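Probable fumarate reductase Ifc3 (Shewanella frigidimarina, PDB 1QO8) catalyses the essentially one-way reduction of fumarate to succinate in vitro, as a periplasmic flavocytochrome with one FAD and four covalently bound haems c per subunit. Local coordinates at residues M382-K385 against D386-F390; A400-A403 against I404-P408; E443-A446 against K447-M451. One frame throughout, in Å; residues are numbered along the deposited sequence.

Contact 1: residues M382-K385 against D386-F390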
ATOM      1  N   MET A 382      17.967 -26.978 -14.147  1.00 41.49           N
ATOM      2  CA  MET A 382      16.979 -25.980 -14.533  1.00 42.70           C
ATOM      3  C   MET A 382      17.467 -25.250 -15.772  1.00 42.33           C
ATOM      4  O   MET A 382      18.581 -24.749 -15.775  1.00 39.78           O
ATOM      5  CB  MET A 382      16.695 -25.008 -13.375  1.00 41.82           C
ATOM      6  CG  MET A 382      15.472 -24.094 -13.679  1.00 40.35           C
ATOM      7  SD  MET A 382      14.995 -23.178 -12.191  1.00 40.10           S
ATOM      8  CE  MET A 382      16.493 -22.313 -11.763  1.00 40.19           C
ATOM      9  N   VAL A 383      16.574 -25.236 -16.748  1.00 37.40           N
ATOM     10  CA  VAL A 383      16.847 -24.769 -18.095  1.00 41.61           C
ATOM     11  C   VAL A 383      15.735 -23.786 -18.545  1.00 43.10           C
ATOM     12  O   VAL A 383      14.584 -23.857 -18.055  1.00 40.96           O
ATOM     13  CB  VAL A 383      16.923 -26.106 -18.820  1.00 44.20           C
ATOM     14  CG1 VAL A 383      15.945 -26.432 -19.887  1.00 42.42           C
ATOM     15  CG2 VAL A 383      18.358 -26.541 -19.108  1.00 43.08           C
ATOM     16  N   ASN A 384      16.100 -22.845 -19.395  1.00 42.09           N
ATOM     17  CA  ASN A 384      15.081 -21.853 -19.817  1.00 44.70           C
ATOM     18  C   ASN A 384      14.286 -22.422 -20.977  1.00 45.23           C
ATOM     19  O   ASN A 384      14.487 -23.616 -21.307  1.00 42.90           O
ATOM     20  CB  ASN A 384      15.741 -20.522 -20.119  1.00 41.98           C
ATOM     21  CG  ASN A 384      16.632 -20.558 -21.340  1.00 47.81           C
ATOM     22  OD1 ASN A 384      16.697 -21.517 -22.149  1.00 45.37           O
ATOM     23  ND2 ASN A 384      17.310 -19.415 -21.414  1.00 47.00           N
ATOM     24  N   LYS A 385      13.368 -21.660 -21.565  1.00 44.83           N
ATOM     25  CA  LYS A 385      12.565 -22.172 -22.690  1.00 46.47           C
ATOM     26  C   LYS A 385      13.335 -22.688 -23.889  1.00 45.47           C
ATOM     27  O   LYS A 385      12.831 -23.481 -24.714  1.00 43.61           O
ATOM     28  CB  LYS A 385      11.661 -20.982 -23.136  1.00 50.85           C
ATOM     29  CG  LYS A 385      11.480 -20.771 -24.615  1.00 55.71           C
ATOM     30  CD  LYS A 385      10.704 -19.526 -25.017  1.00 60.56           C
ATOM     31  CE  LYS A 385      10.661 -19.439 -26.549  1.00 63.34           C
ATOM     32  NZ  LYS A 385      11.999 -18.896 -27.032  1.00 65.85           N
ATOM     33  N   ASP A 386      14.525 -22.215 -24.172  1.00 45.41           N
ATOM     34  CA  ASP A 386      15.435 -22.701 -25.175  1.00 50.56           C
ATOM     35  C   ASP A 386      16.180 -23.990 -24.790  1.00 50.04           C
ATOM     36  O   ASP A 386      16.645 -24.712 -25.701  1.00 52.11           O
ATOM     37  CB  ASP A 386      16.512 -21.653 -25.525  1.00 50.56           C
ATOM     38  CG  ASP A 386      15.854 -20.406 -26.131  1.00 56.23           C
ATOM     39  OD1 ASP A 386      14.814 -20.511 -26.804  1.00 55.51           O
ATOM     40  OD2 ASP A 386      16.399 -19.297 -25.884  1.00 59.99           O
ATOM     41  N   GLY A 387      16.285 -24.217 -23.503  1.00 45.21           N
ATOM     42  CA  GLY A 387      17.068 -25.352 -23.034  1.00 45.78           C
ATOM     43  C   GLY A 387      18.441 -24.999 -22.488  1.00 43.38           C
ATOM     44  O   GLY A 387      19.213 -25.939 -22.339  1.00 40.85           O
ATOM     45  N   ASN A 388      18.703 -23.773 -22.046  1.00 41.76           N
ATOM     46  CA  ASN A 388      19.941 -23.348 -21.465  1.00 42.69           C
ATOM     47  C   ASN A 388      19.831 -23.123 -19.965  1.00 42.73           C
ATOM     48  O   ASN A 388      18.848 -22.542 -19.496  1.00 42.29           O
ATOM     49  CB  ASN A 388      20.413 -21.986 -22.103  1.00 44.46           C
ATOM     50  CG  ASN A 388      20.622 -22.203 -23.595  1.00 48.19           C
ATOM     51  OD1 ASN A 388      21.295 -23.181 -23.963  1.00 49.60           O
ATOM     52  ND2 ASN A 388      20.058 -21.500 -24.554  1.00 48.10           N
ATOM     53  N   ARG A 389      20.825 -23.518 -19.186  1.00 39.68           N
ATOM     54  CA  ARG A 389      20.886 -23.258 -17.760  1.00 39.44           C
ATOM     55  C   ARG A 389      21.126 -21.762 -17.634  1.00 39.99           C
ATOM     56  O   ARG A 389      21.563 -21.265 -18.654  1.00 37.99           O
ATOM     57  CB  ARG A 389      22.044 -24.088 -17.103  1.00 37.39           C
ATOM     58  CG  ARG A 389      21.693 -25.596 -17.016  1.00 37.42           C
ATOM     59  CD  ARG A 389      22.971 -26.378 -16.520  1.00 33.60           C
ATOM     60  NE  ARG A 389      23.091 -26.108 -15.113  1.00 35.73           N
ATOM     61  CZ  ARG A 389      24.210 -25.745 -14.475  1.00 41.85           C
ATOM     62  NH1 ARG A 389      25.320 -25.763 -15.250  1.00 41.41           N
ATOM     63  NH2 ARG A 389      24.229 -25.593 -13.164  1.00 41.16           N
ATOM     64  N   PHE A 390      20.870 -21.101 -16.520  1.00 39.32           N
ATOM     65  CA  PHE A 390      20.969 -19.647 -16.518  1.00 42.33           C
ATOM     66  C   PHE A 390      21.364 -19.317 -15.089  1.00 40.81           C
ATOM     67  O   PHE A 390      21.660 -18.226 -14.761  1.00 42.30           O
ATOM     68  CB  PHE A 390      19.680 -18.859 -16.815  1.00 39.60           C
ATOM     69  CG  PHE A 390      18.432 -19.477 -16.200  1.00 39.25           C
ATOM     70  CD1 PHE A 390      17.785 -20.497 -16.821  1.00 38.00           C
ATOM     71  CD2 PHE A 390      17.901 -19.008 -15.007  1.00 40.02           C
ATOM     72  CE1 PHE A 390      16.653 -21.072 -16.227  1.00 39.58           C
ATOM     73  CE2 PHE A 390      16.805 -19.585 -14.348  1.00 39.83           C
ATOM     74  CZ  PHE A 390      16.162 -20.598 -15.024  1.00 39.07           C
TER
HETATM   75  O   HOH W   1      19.692 -22.763 -14.488  1.00 39.84           O
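Asn384 and Asn388 lie side by side and point the same way where the chain leaves strand 381-383 through a type I beta turn from Asn384 to Gly387. Their amide planes stand 69° apart. With chi1 at 68°, the Asn384 amide folds back over the turn and its OD1 receives the Asn388 backbone N at 3.0 Å in a nearly straight bond (171°), the donor standing above the carbonyl plane. Weak bonds from Asp386 N and Gly387 N reach the same oxygen. Two main-chain bonds complete the reversal: Gly387 N to Asn384 O at 2.9 Å, and Asn384 N to Asn388 O at 2.8 Å. Gly387 has a positive phi, at which a side chain would jam against the preceding carbonyl.

Phe390 turns the edge of its ring to the Val383-Asn384 peptide, CE1 lying 3.7 Å from Asn384 N. Met382 comes to the ring obliquely in a Met-aromatic contact, SD 5.2 Å from the Phe390 centroid; its CG is anti to the backbone N, and the bend at chi3 adds an apolar touch of CE on Phe390 CZ at 3.7 Å. A water sits over one ring face; it donates to Met382 O and accepts from Phe390 N. Lys385 NZ reaches Asp386 OD1 on its syn side at 3.3 Å, a salt bridge between the two central residues of the turn. Asn388 ND2 is bound by Asp455, and the Arg389 guanidinium by Glu393 and Asp472. Asn384 ND2 is probably held by Gln407 OE1; with both ends matched, the amide's flip should be fixed.

Contact 2: residues A400-A403 against I404-P408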
ATOM      1  N   ALA A 400      16.808 -17.524  -7.438  1.00 45.61           N
ATOM      2  CA  ALA A 400      16.132 -18.365  -8.382  1.00 43.45           C
ATOM      3  C   ALA A 400      14.858 -17.690  -8.859  1.00 40.71           C
ATOM      4  O   ALA A 400      14.721 -17.597 -10.103  1.00 41.24           O
ATOM      5  CB  ALA A 400      15.986 -19.800  -7.812  1.00 43.19           C
ATOM      6  N   SER A 401      13.967 -17.115  -8.089  1.00 41.86           N
ATOM      7  CA  SER A 401      12.809 -16.424  -8.701  1.00 45.36           C
ATOM      8  C   SER A 401      13.169 -15.280  -9.652  1.00 42.55           C
ATOM      9  O   SER A 401      12.624 -15.206 -10.737  1.00 42.70           O
ATOM     10  CB  SER A 401      11.933 -15.605  -7.677  1.00 45.69           C
ATOM     11  OG  SER A 401      11.813 -16.589  -6.670  1.00 55.45           O
ATOM     12  N   ASP A 402      14.112 -14.452  -9.155  1.00 41.89           N
ATOM     13  CA  ASP A 402      14.505 -13.306  -9.983  1.00 43.13           C
ATOM     14  C   ASP A 402      15.188 -13.814 -11.228  1.00 41.39           C
ATOM     15  O   ASP A 402      14.778 -13.286 -12.277  1.00 43.55           O
ATOM     16  CB  ASP A 402      15.414 -12.301  -9.229  1.00 48.41           C
ATOM     17  CG  ASP A 402      15.744 -11.128 -10.170  1.00 51.98           C
ATOM     18  OD1 ASP A 402      14.831 -10.338 -10.503  1.00 53.56           O
ATOM     19  OD2 ASP A 402      16.892 -11.016 -10.654  1.00 55.37           O
ATOM     20  N   ALA A 403      16.043 -14.853 -11.242  1.00 37.99           N
ATOM     21  CA  ALA A 403      16.577 -15.250 -12.562  1.00 38.90           C
ATOM     22  C   ALA A 403      15.548 -15.931 -13.457  1.00 39.51           C
ATOM     23  O   ALA A 403      15.584 -15.797 -14.671  1.00 40.55           O
ATOM     24  CB  ALA A 403      17.780 -16.189 -12.390  1.00 39.48           C
ATOM     25  N   ILE A 404      14.623 -16.739 -12.927  1.00 41.10           N
ATOM     26  CA  ILE A 404      13.535 -17.240 -13.770  1.00 41.24           C
ATOM     27  C   ILE A 404      12.779 -16.058 -14.425  1.00 40.81           C
ATOM     28  O   ILE A 404      12.579 -16.119 -15.635  1.00 39.58           O
ATOM     29  CB  ILE A 404      12.583 -18.184 -13.008  1.00 40.76           C
ATOM     30  CG1 ILE A 404      13.287 -19.468 -12.456  1.00 41.70           C
ATOM     31  CG2 ILE A 404      11.517 -18.544 -14.016  1.00 42.59           C
ATOM     32  CD1 ILE A 404      12.520 -20.203 -11.394  1.00 38.96           C
ATOM     33  N   LEU A 405      12.369 -15.013 -13.722  1.00 44.15           N
ATOM     34  CA  LEU A 405      11.615 -13.889 -14.262  1.00 46.89           C
ATOM     35  C   LEU A 405      12.378 -13.154 -15.357  1.00 49.69           C
ATOM     36  O   LEU A 405      11.687 -12.590 -16.221  1.00 47.45           O
ATOM     37  CB  LEU A 405      11.169 -12.875 -13.160  1.00 46.17           C
ATOM     38  CG  LEU A 405      10.235 -13.622 -12.154  1.00 46.27           C
ATOM     39  CD1 LEU A 405       9.951 -12.848 -10.875  1.00 43.25           C
ATOM     40  CD2 LEU A 405       8.888 -13.886 -12.834  1.00 46.32           C
ATOM     41  N   LYS A 406      13.713 -13.223 -15.379  1.00 47.88           N
ATOM     42  CA  LYS A 406      14.523 -12.640 -16.434  1.00 49.87           C
ATOM     43  C   LYS A 406      14.625 -13.544 -17.675  1.00 49.12           C
ATOM     44  O   LYS A 406      15.152 -13.046 -18.668  1.00 47.59           O
ATOM     45  CB  LYS A 406      15.967 -12.396 -16.028  1.00 50.38           C
ATOM     46  CG  LYS A 406      16.151 -11.547 -14.784  1.00 55.49           C
ATOM     47  CD  LYS A 406      17.648 -11.291 -14.541  1.00 55.18           C
ATOM     48  CE  LYS A 406      17.996  -9.877 -14.873  1.00 59.40           C
ATOM     49  NZ  LYS A 406      18.323  -8.972 -13.738  1.00 58.56           N
ATOM     50  N   GLN A 407      14.144 -14.789 -17.607  1.00 45.42           N
ATOM     51  CA  GLN A 407      14.255 -15.624 -18.816  1.00 45.28           C
ATOM     52  C   GLN A 407      13.076 -15.342 -19.759  1.00 46.90           C
ATOM     53  O   GLN A 407      12.020 -14.945 -19.276  1.00 45.81           O
ATOM     54  CB  GLN A 407      14.252 -17.138 -18.482  1.00 43.68           C
ATOM     55  CG  GLN A 407      15.320 -17.513 -17.438  1.00 44.19           C
ATOM     56  CD  GLN A 407      16.704 -17.078 -17.920  1.00 44.85           C
ATOM     57  OE1 GLN A 407      17.145 -17.483 -18.980  1.00 46.31           O
ATOM     58  NE2 GLN A 407      17.377 -16.229 -17.164  1.00 45.57           N
ATOM     59  N   PRO A 408      13.227 -15.627 -21.039  1.00 47.84           N
ATOM     60  CA  PRO A 408      12.175 -15.579 -22.016  1.00 50.03           C
ATOM     61  C   PRO A 408      10.907 -16.321 -21.660  1.00 51.40           C
ATOM     62  O   PRO A 408      10.982 -17.515 -21.334  1.00 53.89           O
ATOM     63  CB  PRO A 408      12.721 -16.224 -23.300  1.00 50.00           C
ATOM     64  CG  PRO A 408      14.154 -16.509 -23.013  1.00 51.12           C
ATOM     65  CD  PRO A 408      14.523 -16.015 -21.647  1.00 47.79           C
TER
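Ile404, Leu405 and Lys406 bond back to Ala400, Ser401 and Asp402 in the last turns of the alpha-helix 397-405, whose first residue, Arg397, is probably the proton donor of fumarate reduction. The main-chain bonds are of the i to i+4 kind: Ile404 N meets Ala400 O at 3.0 Å, and Leu405 N meets Ser401 O at 3.0 Å. The spacing then widens, Lys406 N standing 3.3 Å from Asp402 O and making a second, weak bond to Ala403 O.

Two side chains add hydrogen bonds to backbone carbonyls. Ser401 OG bonds to Arg397 O one turn back. At the helix end, Gln407 bends at chi2 (-56°), curling its amide back so that NE2 donates to Ala403 O at an angle of 158°. A leucine here would probably leave the Ala403 carbonyl without this donor and the Asn384 amide without its acceptor.

Apolar packing faces the sheet: the Ile404 and Leu405 side chains lie on Pro496 of strand 489-505, and Ile404 also on Thr362 of strand 357-364. Electrostatic links are looser. Lys406 NZ and Asp402 OD2 form a long and doubtful salt bridge, and Lys406 also makes a weak, long ion pair with Asp280 of the second subunit. At the closing amide, Ala403 O lies 3.1 Å from Gln407 NE2, practically within the Gln407 amide plane.

Contact 3: residues E443-A446 against K447-M451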
ATOM      1  N   GLU A 443      16.493 -35.252 -27.277  1.00 53.39           N
ATOM      2  CA  GLU A 443      15.784 -34.650 -28.396  1.00 55.99           C
ATOM      3  C   GLU A 443      14.271 -34.793 -28.447  1.00 54.32           C
ATOM      4  O   GLU A 443      13.541 -33.821 -28.753  1.00 53.21           O
ATOM      5  CB  GLU A 443      16.376 -35.306 -29.683  1.00 59.24           C
ATOM      6  CG  GLU A 443      16.200 -34.419 -30.906  1.00 63.36           C
ATOM      7  CD  GLU A 443      16.563 -35.112 -32.210  1.00 67.76           C
ATOM      8  OE1 GLU A 443      17.681 -35.647 -32.381  1.00 70.37           O
ATOM      9  OE2 GLU A 443      15.730 -35.145 -33.131  1.00 69.75           O
ATOM     10  N   GLN A 444      13.713 -35.992 -28.225  1.00 54.36           N
ATOM     11  CA  GLN A 444      12.267 -36.080 -28.020  1.00 56.41           C
ATOM     12  C   GLN A 444      11.794 -35.175 -26.876  1.00 54.66           C
ATOM     13  O   GLN A 444      10.783 -34.506 -27.015  1.00 54.80           O
ATOM     14  CB  GLN A 444      11.793 -37.514 -27.832  1.00 59.52           C
ATOM     15  CG  GLN A 444      11.981 -38.425 -29.060  1.00 64.95           C
ATOM     16  CD  GLN A 444      11.901 -39.895 -28.663  1.00 67.35           C
ATOM     17  OE1 GLN A 444      10.961 -40.630 -28.991  1.00 70.29           O
ATOM     18  NE2 GLN A 444      12.830 -40.387 -27.852  1.00 68.26           N
ATOM     19  N   LEU A 445      12.422 -35.136 -25.707  1.00 50.52           N
ATOM     20  CA  LEU A 445      12.018 -34.285 -24.597  1.00 49.70           C
ATOM     21  C   LEU A 445      11.989 -32.837 -25.112  1.00 49.10           C
ATOM     22  O   LEU A 445      11.103 -32.055 -24.837  1.00 46.46           O
ATOM     23  CB  LEU A 445      13.050 -34.324 -23.452  1.00 47.00           C
ATOM     24  CG  LEU A 445      12.590 -34.156 -21.994  1.00 47.70           C
ATOM     25  CD1 LEU A 445      13.585 -33.431 -21.116  1.00 40.75           C
ATOM     26  CD2 LEU A 445      11.141 -33.731 -21.761  1.00 41.64           C
ATOM     27  N   ALA A 446      13.040 -32.425 -25.855  1.00 51.13           N
ATOM     28  CA  ALA A 446      13.162 -31.056 -26.339  1.00 51.05           C
ATOM     29  C   ALA A 446      12.001 -30.707 -27.273  1.00 53.96           C
ATOM     30  O   ALA A 446      11.462 -29.598 -27.199  1.00 50.74           O
ATOM     31  CB  ALA A 446      14.502 -30.850 -27.026  1.00 52.21           C
ATOM     32  N   LYS A 447      11.588 -31.674 -28.114  1.00 55.87           N
ATOM     33  CA  LYS A 447      10.507 -31.416 -29.050  1.00 58.39           C
ATOM     34  C   LYS A 447       9.189 -31.343 -28.310  1.00 56.57           C
ATOM     35  O   LYS A 447       8.497 -30.362 -28.518  1.00 55.85           O
ATOM     36  CB  LYS A 447      10.427 -32.441 -30.192  1.00 60.50           C
ATOM     37  CG  LYS A 447      11.467 -32.028 -31.260  1.00 64.93           C
ATOM     38  CD  LYS A 447      12.190 -33.256 -31.789  1.00 68.90           C
ATOM     39  CE  LYS A 447      12.301 -33.244 -33.308  1.00 71.16           C
ATOM     40  NZ  LYS A 447      13.527 -34.013 -33.734  1.00 73.41           N
ATOM     41  N   SER A 448       8.924 -32.255 -27.384  1.00 56.11           N
ATOM     42  CA  SER A 448       7.736 -32.102 -26.536  1.00 55.51           C
ATOM     43  C   SER A 448       7.633 -30.768 -25.814  1.00 52.69           C
ATOM     44  O   SER A 448       6.540 -30.216 -25.676  1.00 50.88           O
ATOM     45  CB  SER A 448       7.732 -33.246 -25.512  1.00 58.17           C
ATOM     46  OG  SER A 448       7.830 -34.416 -26.339  1.00 66.29           O
ATOM     47  N   THR A 449       8.712 -30.243 -25.258  1.00 51.42           N
ATOM     48  CA  THR A 449       8.629 -28.994 -24.467  1.00 49.98           C
ATOM     49  C   THR A 449       8.886 -27.757 -25.244  1.00 47.92           C
ATOM     50  O   THR A 449       9.082 -26.666 -24.671  1.00 51.87           O
ATOM     51  CB  THR A 449       9.712 -29.139 -23.346  1.00 47.84           C
ATOM     52  OG1 THR A 449      10.955 -29.339 -24.027  1.00 46.66           O
ATOM     53  CG2 THR A 449       9.371 -30.355 -22.507  1.00 47.05           C
ATOM     54  N   GLY A 450       9.074 -27.823 -26.562  1.00 48.52           N
ATOM     55  CA  GLY A 450       9.537 -26.643 -27.303  1.00 47.18           C
ATOM     56  C   GLY A 450      10.904 -26.107 -26.943  1.00 49.86           C
ATOM     57  O   GLY A 450      11.202 -24.909 -27.211  1.00 49.10           O
ATOM     58  N   MET A 451      11.869 -26.881 -26.421  1.00 47.94           N
ATOM     59  CA  MET A 451      13.240 -26.344 -26.329  1.00 48.94           C
ATOM     60  C   MET A 451      13.941 -26.487 -27.676  1.00 50.50           C
ATOM     61  O   MET A 451      13.515 -27.332 -28.504  1.00 52.87           O
ATOM     62  CB  MET A 451      13.988 -27.094 -25.212  1.00 47.11           C
ATOM     63  CG  MET A 451      13.394 -26.859 -23.818  1.00 46.69           C
ATOM     64  SD  MET A 451      14.289 -27.815 -22.590  1.00 49.00           S
ATOM     65  CE  MET A 451      13.106 -28.637 -21.592  1.00 47.62           C
TER
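Ala446, Lys447 and Leu445 carry much of this contact, at the end of helix 442-448, where the chain leaves the helix through a Schellman motif at Gly450. Ala446 sits at the centre. Its carbonyl takes a weak bond from Met451 N at 2.9 Å, the closing bond of the motif from five residues on, while Gly450 N bonds at 3.3 Å to Lys447 O. Gly450 has a phi of 63°, a left-handed conformation that glycine adopts readily and that turns the chain off the helix axis. The turn brings Met451 back beside the helix, its CB 4.2 Å from Ala446 CB, and both residues pack on Leu456 of helix 453-469.

Lys447 reaches back one turn along the outside of the helix to Glu443. The two side chains run alongside each other in the same direction. Glu443 extends from a CG placed anti to the backbone N (chi1 -156°), whereas Lys447 bends at chi2 and chi3, laying its CD against Glu443 O before NZ meets the carboxylate. The resulting salt bridge, Lys447 NZ to Glu443 OE2 at 2.5 Å, is unusually short, and its exact geometry is doubtful. Lys447 N also bonds to Glu443 O; the backbone bond and the charged pair link the same two residues.

Further i to i+4 bonds follow, Ser448 N to Gln444 O and Thr449 N to Leu445 O. Leu445 crosses Thr449 obliquely, its CD2 3.9 Å from Thr449 CG2, and on the flank facing strand 437-439 both touch Tyr437. Thr449 OG1 lies 2.8 Å from Leu445 O and 3.2 Å from Ala446 O, two acceptors competing for its single proton.

The three contacts follow in series within the flavoprotein part of the chain and lie on the same side of its centre. Contact 1 leaves strand 381-383, contact 2 ends the next helix, 397-405, and contact 3 ends helix 442-448 after strands 412-417 and 437-439 of the same mixed sheet. The centre of contact 1 is about 10 Å from that of contact 2, where Phe390 packs on Ala403 and Gln407, and about 12 Å from that of contact 3, where Val383 and Gly387 meet Met451 SD. Contacts 2 and 3 lie about 21 Å apart between centres and about 9 Å between nearest atoms; contact 1 touches both the helix of the probable proton donor and the end of helix 442-448.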